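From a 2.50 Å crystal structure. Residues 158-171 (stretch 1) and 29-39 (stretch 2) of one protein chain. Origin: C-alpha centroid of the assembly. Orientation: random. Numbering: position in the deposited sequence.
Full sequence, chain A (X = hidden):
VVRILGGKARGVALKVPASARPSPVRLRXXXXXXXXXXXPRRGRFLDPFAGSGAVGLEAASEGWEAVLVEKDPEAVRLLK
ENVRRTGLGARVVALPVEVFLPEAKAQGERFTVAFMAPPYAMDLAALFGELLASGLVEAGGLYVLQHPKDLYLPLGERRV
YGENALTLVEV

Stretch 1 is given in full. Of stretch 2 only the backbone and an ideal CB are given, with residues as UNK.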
# COMPACT_ATOMS: atom_id res chain seq x y z
N ARG A 158 5.55 -10.04 -12.81
CA ARG A 158 4.24 -10.13 -12.20
C ARG A 158 3.94 -11.44 -11.49
O ARG A 158 4.58 -12.46 -11.73
CB ARG A 158 3.15 -9.86 -13.25
CG ARG A 158 3.37 -10.53 -14.58
CD ARG A 158 2.06 -10.66 -15.35
NE ARG A 158 1.44 -9.37 -15.62
CZ ARG A 158 0.15 -9.21 -15.87
NH1 ARG A 158 -0.66 -10.26 -15.89
NH2 ARG A 158 -0.34 -7.99 -16.09
N ARG A 159 2.97 -11.37 -10.58
CA ARG A 159 2.50 -12.50 -9.80
C ARG A 159 0.98 -12.36 -9.84
O ARG A 159 0.45 -11.32 -9.46
CB ARG A 159 2.96 -12.42 -8.34
CG ARG A 159 4.34 -13.02 -8.03
CD ARG A 159 5.42 -11.96 -8.04
NE ARG A 159 6.58 -12.33 -7.23
CZ ARG A 159 6.59 -12.39 -5.90
NH1 ARG A 159 5.49 -12.11 -5.21
NH2 ARG A 159 7.70 -12.72 -5.26
N VAL A 160 0.31 -13.41 -10.31
CA VAL A 160 -1.14 -13.41 -10.41
C VAL A 160 -1.77 -14.17 -9.24
O VAL A 160 -1.27 -15.21 -8.83
CB VAL A 160 -1.59 -14.07 -11.73
CG1 VAL A 160 -3.10 -14.21 -11.77
CG2 VAL A 160 -1.09 -13.25 -12.91
N TYR A 161 -2.87 -13.62 -8.71
CA TYR A 161 -3.61 -14.22 -7.60
C TYR A 161 -5.08 -14.18 -7.95
O TYR A 161 -5.77 -13.21 -7.67
CB TYR A 161 -3.37 -13.45 -6.30
CG TYR A 161 -1.93 -13.48 -5.86
CD1 TYR A 161 -1.07 -12.44 -6.16
CD2 TYR A 161 -1.41 -14.60 -5.23
CE1 TYR A 161 0.27 -12.51 -5.85
CE2 TYR A 161 -0.08 -14.68 -4.91
CZ TYR A 161 0.76 -13.64 -5.23
OH TYR A 161 2.10 -13.74 -4.94
N GLY A 162 -5.55 -15.26 -8.57
CA GLY A 162 -6.93 -15.31 -8.98
C GLY A 162 -7.20 -14.26 -10.05
O GLY A 162 -6.70 -14.37 -11.16
N GLU A 163 -7.98 -13.24 -9.70
CA GLU A 163 -8.32 -12.19 -10.66
C GLU A 163 -7.44 -10.94 -10.56
O GLU A 163 -7.53 -10.05 -11.40
CB GLU A 163 -9.79 -11.80 -10.48
CG GLU A 163 -10.53 -11.55 -11.78
CD GLU A 163 -10.82 -12.83 -12.55
OE1 GLU A 163 -11.27 -12.73 -13.72
OE2 GLU A 163 -10.61 -13.93 -12.00
N ASN A 164 -6.60 -10.87 -9.53
CA ASN A 164 -5.73 -9.73 -9.36
C ASN A 164 -4.28 -10.09 -9.62
O ASN A 164 -3.87 -11.24 -9.46
CB ASN A 164 -5.83 -9.17 -7.94
CG ASN A 164 -7.24 -8.85 -7.53
OD1 ASN A 164 -7.94 -9.68 -6.94
ND2 ASN A 164 -7.68 -7.64 -7.85
N ALA A 165 -3.50 -9.09 -10.01
CA ALA A 165 -2.09 -9.31 -10.26
C ALA A 165 -1.29 -8.22 -9.55
O ALA A 165 -1.82 -7.15 -9.23
CB ALA A 165 -1.81 -9.26 -11.76
N LEU A 166 -0.03 -8.51 -9.27
CA LEU A 166 0.84 -7.54 -8.65
C LEU A 166 2.03 -7.39 -9.58
O LEU A 166 2.57 -8.39 -10.05
CB LEU A 166 1.32 -8.02 -7.28
CG LEU A 166 0.36 -7.94 -6.09
CD1 LEU A 166 1.05 -8.52 -4.85
CD2 LEU A 166 -0.06 -6.50 -5.85
N THR A 167 2.40 -6.16 -9.88
CA THR A 167 3.56 -5.93 -10.73
C THR A 167 4.61 -5.33 -9.83
O THR A 167 4.36 -4.31 -9.18
CB THR A 167 3.26 -4.95 -11.88
OG1 THR A 167 2.49 -5.62 -12.89
CG2 THR A 167 4.55 -4.44 -12.49
N LEU A 168 5.77 -5.95 -9.77
CA LEU A 168 6.84 -5.46 -8.92
C LEU A 168 7.96 -4.84 -9.75
O LEU A 168 8.52 -5.48 -10.64
CB LEU A 168 7.38 -6.60 -8.04
CG LEU A 168 6.32 -7.15 -7.08
CD1 LEU A 168 5.31 -8.02 -7.83
CD2 LEU A 168 6.99 -7.96 -6.00
N VAL A 169 8.25 -3.58 -9.46
CA VAL A 169 9.28 -2.85 -10.18
C VAL A 169 10.43 -2.53 -9.25
O VAL A 169 10.26 -1.82 -8.24
CB VAL A 169 8.71 -1.55 -10.76
CG1 VAL A 169 9.71 -0.92 -11.71
CG2 VAL A 169 7.39 -1.83 -11.47
N GLU A 170 11.60 -3.06 -9.58
CA GLU A 170 12.78 -2.84 -8.77
C GLU A 170 13.46 -1.52 -9.09
O GLU A 170 13.36 -1.00 -10.20
CB GLU A 170 13.76 -4.00 -8.97
CG GLU A 170 13.25 -5.30 -8.36
CD GLU A 170 14.28 -6.40 -8.40
OE1 GLU A 170 15.42 -6.17 -7.94
OE2 GLU A 170 13.96 -7.51 -8.88
N VAL A 171 14.13 -0.96 -8.08
CA VAL A 171 14.82 0.31 -8.25
C VAL A 171 16.20 0.19 -7.62
O VAL A 171 16.38 -0.72 -6.78
CB VAL A 171 14.05 1.46 -7.56
CG1 VAL A 171 14.85 2.74 -7.63
CG2 VAL A 171 12.70 1.63 -8.22
OXT VAL A 171 17.06 1.02 -7.95
N UNK A 29 -1.04 -11.81 2.07
CA UNK A 29 -0.17 -12.78 2.72
C UNK A 29 1.06 -13.08 1.88
O UNK A 29 2.16 -13.23 2.42
CB UNK A 29 -0.94 -14.07 3.00
N UNK A 30 0.89 -13.16 0.57
CA UNK A 30 2.04 -13.46 -0.30
C UNK A 30 2.97 -12.26 -0.41
O UNK A 30 4.18 -12.40 -0.29
CB UNK A 30 1.57 -13.88 -1.69
N UNK A 31 2.40 -11.08 -0.63
CA UNK A 31 3.21 -9.89 -0.75
C UNK A 31 4.16 -9.72 0.44
O UNK A 31 5.35 -9.49 0.26
CB UNK A 31 2.31 -8.66 -0.88
N UNK A 32 3.63 -9.86 1.65
CA UNK A 32 4.47 -9.69 2.83
C UNK A 32 5.42 -10.85 3.13
O UNK A 32 6.48 -10.63 3.72
CB UNK A 32 3.57 -9.46 4.05
N UNK A 33 5.08 -12.07 2.72
CA UNK A 33 5.99 -13.19 2.93
C UNK A 33 7.25 -12.82 2.17
O UNK A 33 8.36 -13.03 2.64
CB UNK A 33 5.40 -14.52 2.46
N UNK A 34 7.05 -12.26 0.99
CA UNK A 34 8.14 -11.84 0.13
C UNK A 34 8.88 -10.63 0.69
O UNK A 34 10.10 -10.62 0.76
CB UNK A 34 7.61 -11.52 -1.27
N UNK A 35 8.12 -9.62 1.10
CA UNK A 35 8.70 -8.40 1.63
C UNK A 35 9.57 -8.57 2.87
O UNK A 35 10.61 -7.92 2.97
CB UNK A 35 7.57 -7.42 1.95
N UNK A 36 9.17 -9.41 3.81
CA UNK A 36 10.01 -9.57 4.99
C UNK A 36 11.23 -10.43 4.62
O UNK A 36 12.29 -10.33 5.23
CB UNK A 36 9.22 -10.20 6.14
N UNK A 37 11.08 -11.25 3.59
CA UNK A 37 12.17 -12.09 3.13
C UNK A 37 13.19 -11.22 2.39
O UNK A 37 14.41 -11.40 2.54
CB UNK A 37 11.65 -13.21 2.23
N UNK A 38 12.70 -10.27 1.60
CA UNK A 38 13.58 -9.40 0.83
C UNK A 38 14.10 -8.19 1.58
O UNK A 38 15.15 -7.65 1.24
CB UNK A 38 12.84 -8.92 -0.42
N UNK A 39 13.37 -7.75 2.60
CA UNK A 39 13.75 -6.58 3.38
C UNK A 39 13.69 -6.88 4.87
O UNK A 39 12.80 -6.39 5.57
CB UNK A 39 12.84 -5.39 3.04

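Stretch 1 is a hairpin, strand 158-161 and strand 164-170 joined by a type II' turn from Tyr161 to Asn164. Positions 29-38 are helical. The helix runs at 22° to strand 164-170, 11.2 Å away at closest approach.

Position 29 has nothing of stretch 1 within 5.5 Å of its ideal CB, so many side chains would suit. It is Lys29, which bridges to position 33 within the helix.

Position 30 points toward stretch 1. Its ideal CB is already 3.3 Å from Tyr161 OH, which is tight and favours a small residue such as alanine, glycine or serine. It is Ala30. Ala30 CB also lies 3.6 Å from Tyr161 CZ, an apolar contact with the ring.

Position 31 points sideways. Its ideal CB is 4.2 Å from Leu166 CD1, a methyl that offers no polar partner. Leucine, isoleucine, valine or methionine would suit. It is Leu31, with chi1 t and chi2 p, and Leu31 CB keeps the 4.2 Å contact with Leu166 CD1.

Positions 32 and 33 are out of reach, and stretch 1 does not restrict them. They are Phe32 and Asp33. Asp33 OD2 lies 3.5 Å from Lys29 NZ in a salt bridge.

Position 34 points toward stretch 1. The ideal CB is 4.2 Å from Arg159 NH2, and Leu168 CD2 is also on this side. An aromatic could meet both the cation and the methyl; an acid could answer the charge alone. It is Tyr34, chi1 t. Arg159 CZ sits 4.6 Å from the Tyr34 ring centroid, 17° off the normal, a cation-pi contact over one face. Leu168 CD2 approaches Tyr34 CE2 obliquely at 4.0 Å.

Position 35 points sideways, and the choice is wide. It is Leu35; its end comes nearer but makes no contact with stretch 1.

Positions 36 and 37 are out of reach and open to many residues. They are Arg36 and Leu37. Arg36 NH1 donates to Asp33 OD1 at 2.9 Å, part of a salt bridge.

Position 38 points toward stretch 1, but its ideal CB touches nothing there. The Glu170 carboxylate lies farther out, so a long basic residue, arginine or lysine, would suit. It is Arg38, extended with chi1 to chi3 all t. Arg38 NH2 meets Glu170 OE1 at 2.8 Å in a salt bridge with a weak hydrogen bond (147°). Arg38 NH1 donates to Tyr34 OH at 2.8 Å, linking the two contacts.

Position 39 leaves helical phi/psi and points sideways; many residues would fit. Tyr39 makes no contact with stretch 1.

Stretch 2, residues 29-39: KALFDYLRLRY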
# COMPACT_ATOMS: atom_id res chain seq x y z
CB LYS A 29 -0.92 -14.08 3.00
CG LYS A 29 -0.07 -15.13 3.69
CD LYS A 29 -0.86 -16.38 4.00
CE LYS A 29 -0.07 -17.33 4.93
NZ LYS A 29 1.20 -17.81 4.31
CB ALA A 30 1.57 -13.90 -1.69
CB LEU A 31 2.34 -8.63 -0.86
CG LEU A 31 3.22 -7.37 -0.87
CD1 LEU A 31 4.19 -7.46 -2.04
CD2 LEU A 31 2.38 -6.12 -0.96
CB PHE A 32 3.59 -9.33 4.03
CG PHE A 32 3.08 -7.91 3.96
CD1 PHE A 32 3.92 -6.84 4.27
CD2 PHE A 32 1.81 -7.63 3.48
CE1 PHE A 32 3.51 -5.53 4.08
CE2 PHE A 32 1.40 -6.31 3.30
CZ PHE A 32 2.26 -5.26 3.60
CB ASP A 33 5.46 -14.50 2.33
CG ASP A 33 4.38 -15.15 3.16
OD1 ASP A 33 4.23 -14.82 4.36
OD2 ASP A 33 3.69 -16.03 2.60
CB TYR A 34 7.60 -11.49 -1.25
CG TYR A 34 8.66 -10.97 -2.19
CD1 TYR A 34 9.64 -11.82 -2.70
CD2 TYR A 34 8.71 -9.62 -2.54
CE1 TYR A 34 10.63 -11.34 -3.53
CE2 TYR A 34 9.70 -9.14 -3.37
CZ TYR A 34 10.66 -10.01 -3.86
OH TYR A 34 11.67 -9.54 -4.67
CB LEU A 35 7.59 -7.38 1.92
CG LEU A 35 7.37 -6.31 0.86
CD1 LEU A 35 7.75 -6.82 -0.52
CD2 LEU A 35 5.92 -5.87 0.90
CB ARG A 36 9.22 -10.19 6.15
CG ARG A 36 8.98 -11.68 6.08
CD ARG A 36 8.25 -12.15 7.35
NE ARG A 36 6.86 -11.69 7.37
CZ ARG A 36 5.86 -12.33 6.77
NH1 ARG A 36 6.10 -13.45 6.11
NH2 ARG A 36 4.63 -11.83 6.80
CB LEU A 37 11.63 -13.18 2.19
CG LEU A 37 12.57 -14.28 1.71
CD1 LEU A 37 13.61 -13.73 0.74
CD2 LEU A 37 13.25 -14.92 2.91
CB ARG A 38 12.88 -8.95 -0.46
CG ARG A 38 13.68 -7.95 -1.27
CD ARG A 38 13.26 -7.89 -2.74
NE ARG A 38 14.01 -6.85 -3.44
CZ ARG A 38 14.03 -6.69 -4.76
NH1 ARG A 38 13.33 -7.49 -5.55
NH2 ARG A 38 14.75 -5.71 -5.30
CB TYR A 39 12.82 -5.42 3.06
CG TYR A 39 12.90 -4.99 1.62
CD1 TYR A 39 14.04 -4.39 1.12
CD2 TYR A 39 11.83 -5.19 0.77
CE1 TYR A 39 14.13 -3.99 -0.21
CE2 TYR A 39 11.90 -4.80 -0.57
CZ TYR A 39 13.05 -4.20 -1.05
OH TYR A 39 13.11 -3.80 -2.37
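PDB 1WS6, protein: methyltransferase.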